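Putative short-chain dehydrogenase/reductase (Burkholderia xenovorans, PDB 5IZ4) binds ADP in a nucleotide pocket and may act, like relatives, as an NADPH-dependent 3-oxoacyl-[acyl-carrier-protein] reductase. Local coordinates at residues A[32-37]-A[244-249]; A[80-85]-A[136-141]. All coordinates share one frame; numbering follows the deposited sequence. Where two conformers were deposited one is given.

Interaction 1: A[32-37]-A[244-249]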
loop_
_atom_site.group_PDB
_atom_site.type_symbol
_atom_site.label_atom_id
_atom_site.label_comp_id
_atom_site.label_asym_id
_atom_site.label_seq_id
_atom_site.Cartn_x
_atom_site.Cartn_y
_atom_site.Cartn_z
ATOM N N LEU A 32 26.471 17.614 2.377
ATOM C CA LEU A 32 27.807 17.050 2.510
ATOM C C LEU A 32 28.003 15.855 1.580
ATOM O O LEU A 32 29.043 15.734 0.921
ATOM C CB LEU A 32 28.060 16.647 3.962
ATOM C CG LEU A 32 29.477 16.155 4.276
ATOM C CD1 LEU A 32 30.524 17.171 3.822
ATOM C CD2 LEU A 32 29.631 15.853 5.762
ATOM N N ARG A 33 27.006 14.972 1.501
ATOM C CA ARG A 33 27.144 13.779 0.666
ATOM C C ARG A 33 27.279 14.144 -0.807
ATOM O O ARG A 33 28.088 13.546 -1.530
ATOM C CB ARG A 33 25.951 12.844 0.873
ATOM C CG ARG A 33 26.048 11.561 0.048
ATOM C CD ARG A 33 27.290 10.789 0.444
ATOM N NE ARG A 33 27.517 9.574 -0.344
ATOM C CZ ARG A 33 28.178 9.549 -1.499
ATOM N NH1 ARG A 33 28.647 10.675 -2.024
ATOM N NH2 ARG A 33 28.360 8.403 -2.141
ATOM N N PHE A 34 26.492 15.117 -1.276
ATOM C CA PHE A 34 26.656 15.561 -2.656
ATOM C C PHE A 34 28.008 16.241 -2.850
ATOM O O PHE A 34 28.656 16.056 -3.887
ATOM C CB PHE A 34 25.494 16.475 -3.071
ATOM C CG PHE A 34 24.276 15.713 -3.556
ATOM C CD1 PHE A 34 23.388 15.153 -2.658
ATOM C CD2 PHE A 34 24.038 15.545 -4.914
ATOM C CE1 PHE A 34 22.284 14.433 -3.100
ATOM C CE2 PHE A 34 22.931 14.835 -5.369
ATOM C CZ PHE A 34 22.050 14.276 -4.463
ATOM N N ALA A 35 28.472 16.995 -1.845
ATOM C CA ALA A 35 29.805 17.589 -1.928
ATOM C C ALA A 35 30.884 16.516 -2.057
ATOM O O ALA A 35 31.838 16.667 -2.830
ATOM C CB ALA A 35 30.060 18.469 -0.703
ATOM N N GLN A 36 30.747 15.422 -1.304
ATOM C CA GLN A 36 31.706 14.326 -1.386
ATOM C C GLN A 36 31.698 13.657 -2.753
ATOM O O GLN A 36 32.707 13.065 -3.154
ATOM C CB GLN A 36 31.402 13.317 -0.274
ATOM C CG GLN A 36 31.821 13.847 1.095
ATOM C CD GLN A 36 31.188 13.114 2.262
ATOM O OE1 GLN A 36 30.175 12.427 2.116
ATOM N NE2 GLN A 36 31.786 13.272 3.443
ATOM N N ALA A 37 30.587 13.747 -3.476
ATOM C CA ALA A 37 30.478 13.198 -4.817
ATOM C C ALA A 37 31.036 14.126 -5.887
ATOM O O ALA A 37 31.035 13.757 -7.068
ATOM C CB ALA A 37 29.015 12.881 -5.116
ATOM N N LEU A 244 20.623 7.712 0.888
ATOM C CA LEU A 244 19.456 7.346 0.098
ATOM C C LEU A 244 19.106 8.440 -0.909
ATOM O O LEU A 244 18.778 8.145 -2.065
ATOM C CB LEU A 244 18.289 7.054 1.043
ATOM C CG LEU A 244 16.943 6.531 0.545
ATOM C CD1 LEU A 244 17.080 5.229 -0.229
ATOM C CD2 LEU A 244 16.019 6.339 1.742
ATOM N N ALA A 245 19.181 9.712 -0.506
ATOM C CA ALA A 245 18.901 10.782 -1.455
ATOM C C ALA A 245 19.917 10.778 -2.589
ATOM O O ALA A 245 19.559 10.984 -3.758
ATOM C CB ALA A 245 18.904 12.142 -0.747
ATOM N N TRP A 246 21.191 10.566 -2.256
ATOM C CA TRP A 246 22.231 10.479 -3.279
ATOM C C TRP A 246 22.005 9.279 -4.195
ATOM O O TRP A 246 22.108 9.403 -5.424
ATOM C CB TRP A 246 23.616 10.405 -2.630
ATOM C CG TRP A 246 24.680 9.953 -3.597
ATOM C CD1 TRP A 246 25.303 8.731 -3.634
ATOM C CD2 TRP A 246 25.205 10.701 -4.700
ATOM N NE1 TRP A 246 26.193 8.687 -4.681
ATOM C CE2 TRP A 246 26.146 9.881 -5.354
ATOM C CE3 TRP A 246 24.965 11.981 -5.200
ATOM C CZ2 TRP A 246 26.854 10.307 -6.473
ATOM C CZ3 TRP A 246 25.667 12.402 -6.315
ATOM C CH2 TRP A 246 26.597 11.566 -6.945
ATOM N N PHE A 247 21.681 8.113 -3.624
ATOM C CA PHE A 247 21.469 6.932 -4.455
ATOM C C PHE A 247 20.323 7.145 -5.434
ATOM O O PHE A 247 20.447 6.841 -6.626
ATOM C CB PHE A 247 21.187 5.686 -3.608
ATOM C CG PHE A 247 20.579 4.559 -4.411
ATOM C CD1 PHE A 247 21.378 3.750 -5.203
ATOM C CD2 PHE A 247 19.205 4.354 -4.423
ATOM C CE1 PHE A 247 20.827 2.746 -5.965
ATOM C CE2 PHE A 247 18.647 3.349 -5.191
ATOM C CZ PHE A 247 19.464 2.549 -5.965
ATOM N N LEU A 248 19.181 7.633 -4.936
ATOM C CA LEU A 248 18.035 7.858 -5.806
ATOM C C LEU A 248 18.376 8.824 -6.927
ATOM O O LEU A 248 17.869 8.689 -8.048
ATOM C CB LEU A 248 16.846 8.384 -4.995
ATOM C CG LEU A 248 16.171 7.350 -4.090
ATOM C CD1 LEU A 248 15.025 8.003 -3.337
ATOM C CD2 LEU A 248 15.675 6.161 -4.919
ATOM N N THR A 249 19.237 9.801 -6.651
ATOM C CA THR A 249 19.596 10.770 -7.678
ATOM C C THR A 249 20.557 10.182 -8.705
ATOM O O THR A 249 20.347 10.316 -9.916
ATOM C CB THR A 249 20.203 12.000 -7.008
ATOM O OG1 THR A 249 19.208 12.597 -6.171
ATOM C CG2 THR A 249 20.723 13.002 -8.042
#

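Interaction 2: A[80-85]-A[136-141]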
loop_
_atom_site.group_PDB
_atom_site.type_symbol
_atom_site.label_atom_id
_atom_site.label_comp_id
_atom_site.label_asym_id
_atom_site.label_seq_id
_atom_site.Cartn_x
_atom_site.Cartn_y
_atom_site.Cartn_z
ATOM N N ASP A 80 10.539 33.790 -2.283
ATOM C CA ASP A 80 11.815 33.314 -1.755
ATOM C C ASP A 80 12.318 32.119 -2.554
ATOM O O ASP A 80 13.523 31.996 -2.801
ATOM C CB ASP A 80 11.675 32.938 -0.277
ATOM C CG ASP A 80 11.729 34.151 0.652
ATOM O OD1 ASP A 80 11.499 35.283 0.184
ATOM O OD2 ASP A 80 11.997 33.965 1.859
ATOM N N CYS A 81 11.403 31.235 -2.966
ATOM C CA CYS A 81 11.786 30.085 -3.783
ATOM C C CYS A 81 12.294 30.537 -5.144
ATOM O O CYS A 81 13.325 30.053 -5.621
ATOM C CB CYS A 81 10.602 29.128 -3.946
ATOM S SG CYS A 81 9.981 28.413 -2.420
ATOM N N ARG A 82 11.595 31.485 -5.771
ATOM C CA ARG A 82 12.023 31.983 -7.075
ATOM C C ARG A 82 13.370 32.683 -6.991
ATOM O O ARG A 82 14.227 32.495 -7.863
ATOM C CB ARG A 82 10.978 32.942 -7.646
ATOM C CG ARG A 82 9.573 32.375 -7.730
ATOM C CD ARG A 82 9.438 31.370 -8.852
ATOM N NE ARG A 82 8.032 31.070 -9.116
ATOM C CZ ARG A 82 7.604 30.262 -10.079
ATOM N NH1 ARG A 82 8.470 29.667 -10.886
ATOM N NH2 ARG A 82 6.304 30.057 -10.240
ATOM N N HIS A 83 13.556 33.542 -5.981
ATOM C CA HIS A 83 14.836 34.226 -5.825
ATOM C C HIS A 83 15.971 33.232 -5.623
ATOM O O HIS A 83 17.068 33.411 -6.170
ATOM C CB HIS A 83 14.773 35.201 -4.653
ATOM C CG HIS A 83 16.017 36.017 -4.481
ATOM N ND1 HIS A 83 17.116 35.561 -3.786
ATOM C CD2 HIS A 83 16.335 37.259 -4.914
ATOM C CE1 HIS A 83 18.057 36.488 -3.796
ATOM N NE2 HIS A 83 17.607 37.529 -4.473
ATOM N N ALA A 84 15.727 32.181 -4.837
ATOM C CA ALA A 84 16.760 31.176 -4.586
ATOM C C ALA A 84 17.194 30.505 -5.881
ATOM O O ALA A 84 18.395 30.356 -6.150
ATOM C CB ALA A 84 16.251 30.149 -3.576
ATOM N N VAL A 85 16.225 30.105 -6.710
ATOM C CA VAL A 85 16.562 29.476 -7.979
ATOM C C VAL A 85 17.267 30.466 -8.895
ATOM O O VAL A 85 18.197 30.097 -9.624
ATOM C CB VAL A 85 15.302 28.873 -8.623
ATOM C CG1 VAL A 85 15.562 28.495 -10.066
ATOM C CG2 VAL A 85 14.847 27.656 -7.823
ATOM N N THR A 136 9.932 23.136 -5.621
ATOM C CA THR A 136 10.006 22.237 -6.764
ATOM C C THR A 136 9.581 22.949 -8.041
ATOM O O THR A 136 10.286 22.896 -9.055
ATOM C CB THR A 136 9.135 21.008 -6.522
ATOM O OG1 THR A 136 9.560 20.330 -5.328
ATOM C CG2 THR A 136 9.263 20.054 -7.691
ATOM N N ARG A 137 8.435 23.640 -7.996
ATOM C CA ARG A 137 7.959 24.392 -9.156
ATOM C C ARG A 137 8.991 25.403 -9.632
ATOM O O ARG A 137 9.201 25.560 -10.844
ATOM C CB ARG A 137 6.644 25.108 -8.830
ATOM C CG ARG A 137 6.179 26.049 -9.951
ATOM C CD ARG A 137 4.798 26.684 -9.681
ATOM N NE ARG A 137 4.790 27.545 -8.494
ATOM C CZ ARG A 137 3.691 28.032 -7.931
ATOM N NH1 ARG A 137 2.497 27.763 -8.452
ATOM N NH2 ARG A 137 3.784 28.805 -6.849
ATOM N N ALA A 138 9.630 26.121 -8.698
ATOM C CA ALA A 138 10.605 27.132 -9.095
ATOM C C ALA A 138 11.796 26.515 -9.820
ATOM O O ALA A 138 12.340 27.125 -10.750
ATOM C CB ALA A 138 11.078 27.923 -7.872
ATOM N N ALA A 139 12.183 25.298 -9.436
ATOM C CA ALA A 139 13.333 24.598 -9.992
ATOM C C ALA A 139 13.023 23.817 -11.262
ATOM O O ALA A 139 13.963 23.435 -11.970
ATOM C CB ALA A 139 13.909 23.623 -8.956
ATOM N N VAL A 140 11.741 23.592 -11.568
ATOM C CA VAL A 140 11.383 22.705 -12.685
ATOM C C VAL A 140 11.981 23.158 -14.012
ATOM O O VAL A 140 12.517 22.301 -14.744
ATOM C CB VAL A 140 9.851 22.540 -12.749
ATOM C CG1 VAL A 140 9.401 22.209 -14.165
ATOM C CG2 VAL A 140 9.380 21.472 -11.767
ATOM N N PRO A 141 11.922 24.435 -14.412
ATOM C CA PRO A 141 12.520 24.800 -15.711
ATOM C C PRO A 141 13.981 24.396 -15.839
ATOM O O PRO A 141 14.367 23.783 -16.844
ATOM C CB PRO A 141 12.325 26.322 -15.764
ATOM C CG PRO A 141 11.054 26.541 -15.003
ATOM C CD PRO A 141 11.122 25.546 -13.850
HETATM O O HOH W 1 11.686 29.643 -11.559
#

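Interaction 1: A[32-37]-A[244-249]
Trp246 reaches across to helix 25-36 and meets Arg33, Phe34 and Ala37 with its indole. CG of Trp246 stands anti to its own backbone N (chi1 165°), which places it 4.1 Å from CZ of Arg33. Arg33 lies over one face: its CZ sits 3.9 Å from the centroid of the five-membered ring, 23° off the normal, a cation-pi contact with guanidinium and indole planes 30° apart. NH2 of Arg33 and NE1 of Trp246, 3.4 Å apart, are both donors and form no hydrogen bond. On the same face, but over the six-membered ring, Ala37 CB makes a CH-pi contact 3.6 Å from the centroid, and its approach to CH2 of Trp246 is tight at 3.3 Å. The indole edge then points at the face of Phe34 in a T-shaped pair, CE3 of Trp246 lying 3.5 Å from CE2 of Phe34.

In the Rossmann fold, helices 25-36 and 238-250 lie side by side on one face of the parallel sheet, where Phe34 touches Ile99 and Thr249 touches Ala97 and Val156. The rim of Phe34 meets Thr249, with CZ 3.7 Å from OG1, near the plane of the phenyl ring. That hydroxyl donates to Ala245 O and also bonds to Ser154, which fixes its rotation. Arg33 NE is held by a salt bridge to Glu243, and Trp39 sets further edge-to-face pairs against both Phe34 and Trp246.

Interaction 2: A[80-85]-A[136-141]
Two helices on one face of the Rossmann sheet, 78-92 and 118-146, come together where Ala138 faces Cys81, Arg82 and Val85. Their local axes approach to 8.7 Å at a crossing angle of -31°, a spacing consistent with the small side chain of Ala138. CB of Ala138 lies 3.8 Å from Val85 CG2 and 4.1 Å from Cys81 CB, while the other Val85 branch, CG1, lies 3.6 Å from Ala138 O.

Arg82 spans the outer side of this apolar patch. Its chain bends at chi2 (-74°), which brings CD to 3.9 Å from Ala138 CB, and the guanidinium continues toward helix 118-146. A water in the plane of that group, at its edge, accepts from NH1 of Arg82 and donates to Ala138 O, 2.7 Å away, so the two helices are also joined through solvent. In the parallel Rossmann sheet, helix 78-92 follows strand 68-72 and helix 118-146 follows strand 97-100, whose Leu98 carries Ala139 and Thr136.

The Arg82 and Arg137 guanidiniums are nearly parallel, and NH2 of Arg82 stands 3.4 Å from NE of Arg137, a pair of donors with no bond between them. Asp78 probably eases this crowding of like charge: it forms a salt bridge with Arg137 NH2 and a long, weak ion pair with Arg82 NE. The remaining terminal nitrogen of Arg137, NH1, donates to the carbonyl oxygens of Ile116 and Phe113 of the third subunit, linking helix 118-146 to that subunit.

Interactions 1 and 2 pack helices on opposite faces of the same parallel sheet: strand 97-100 turns Ile99 toward Phe34 of interaction 1 and Leu98 toward Ala139 of interaction 2. Their centres are 21 Å apart and their nearest atoms about 12 Å, without touching. Neither supplies a residue of the ADP pocket, but both lie near residues that do belong to it. The side chain of Ala245 is about 6 Å from that of the ADP-binding Ile26 and about 11 Å from the bound ADP; that of Cys81 is about 4 Å from the side chain of Val75, also ADP-binding, and about 8 Å from the ADP. Each also adjoins a different subunit, the second at 244-249 and the third at 136-141.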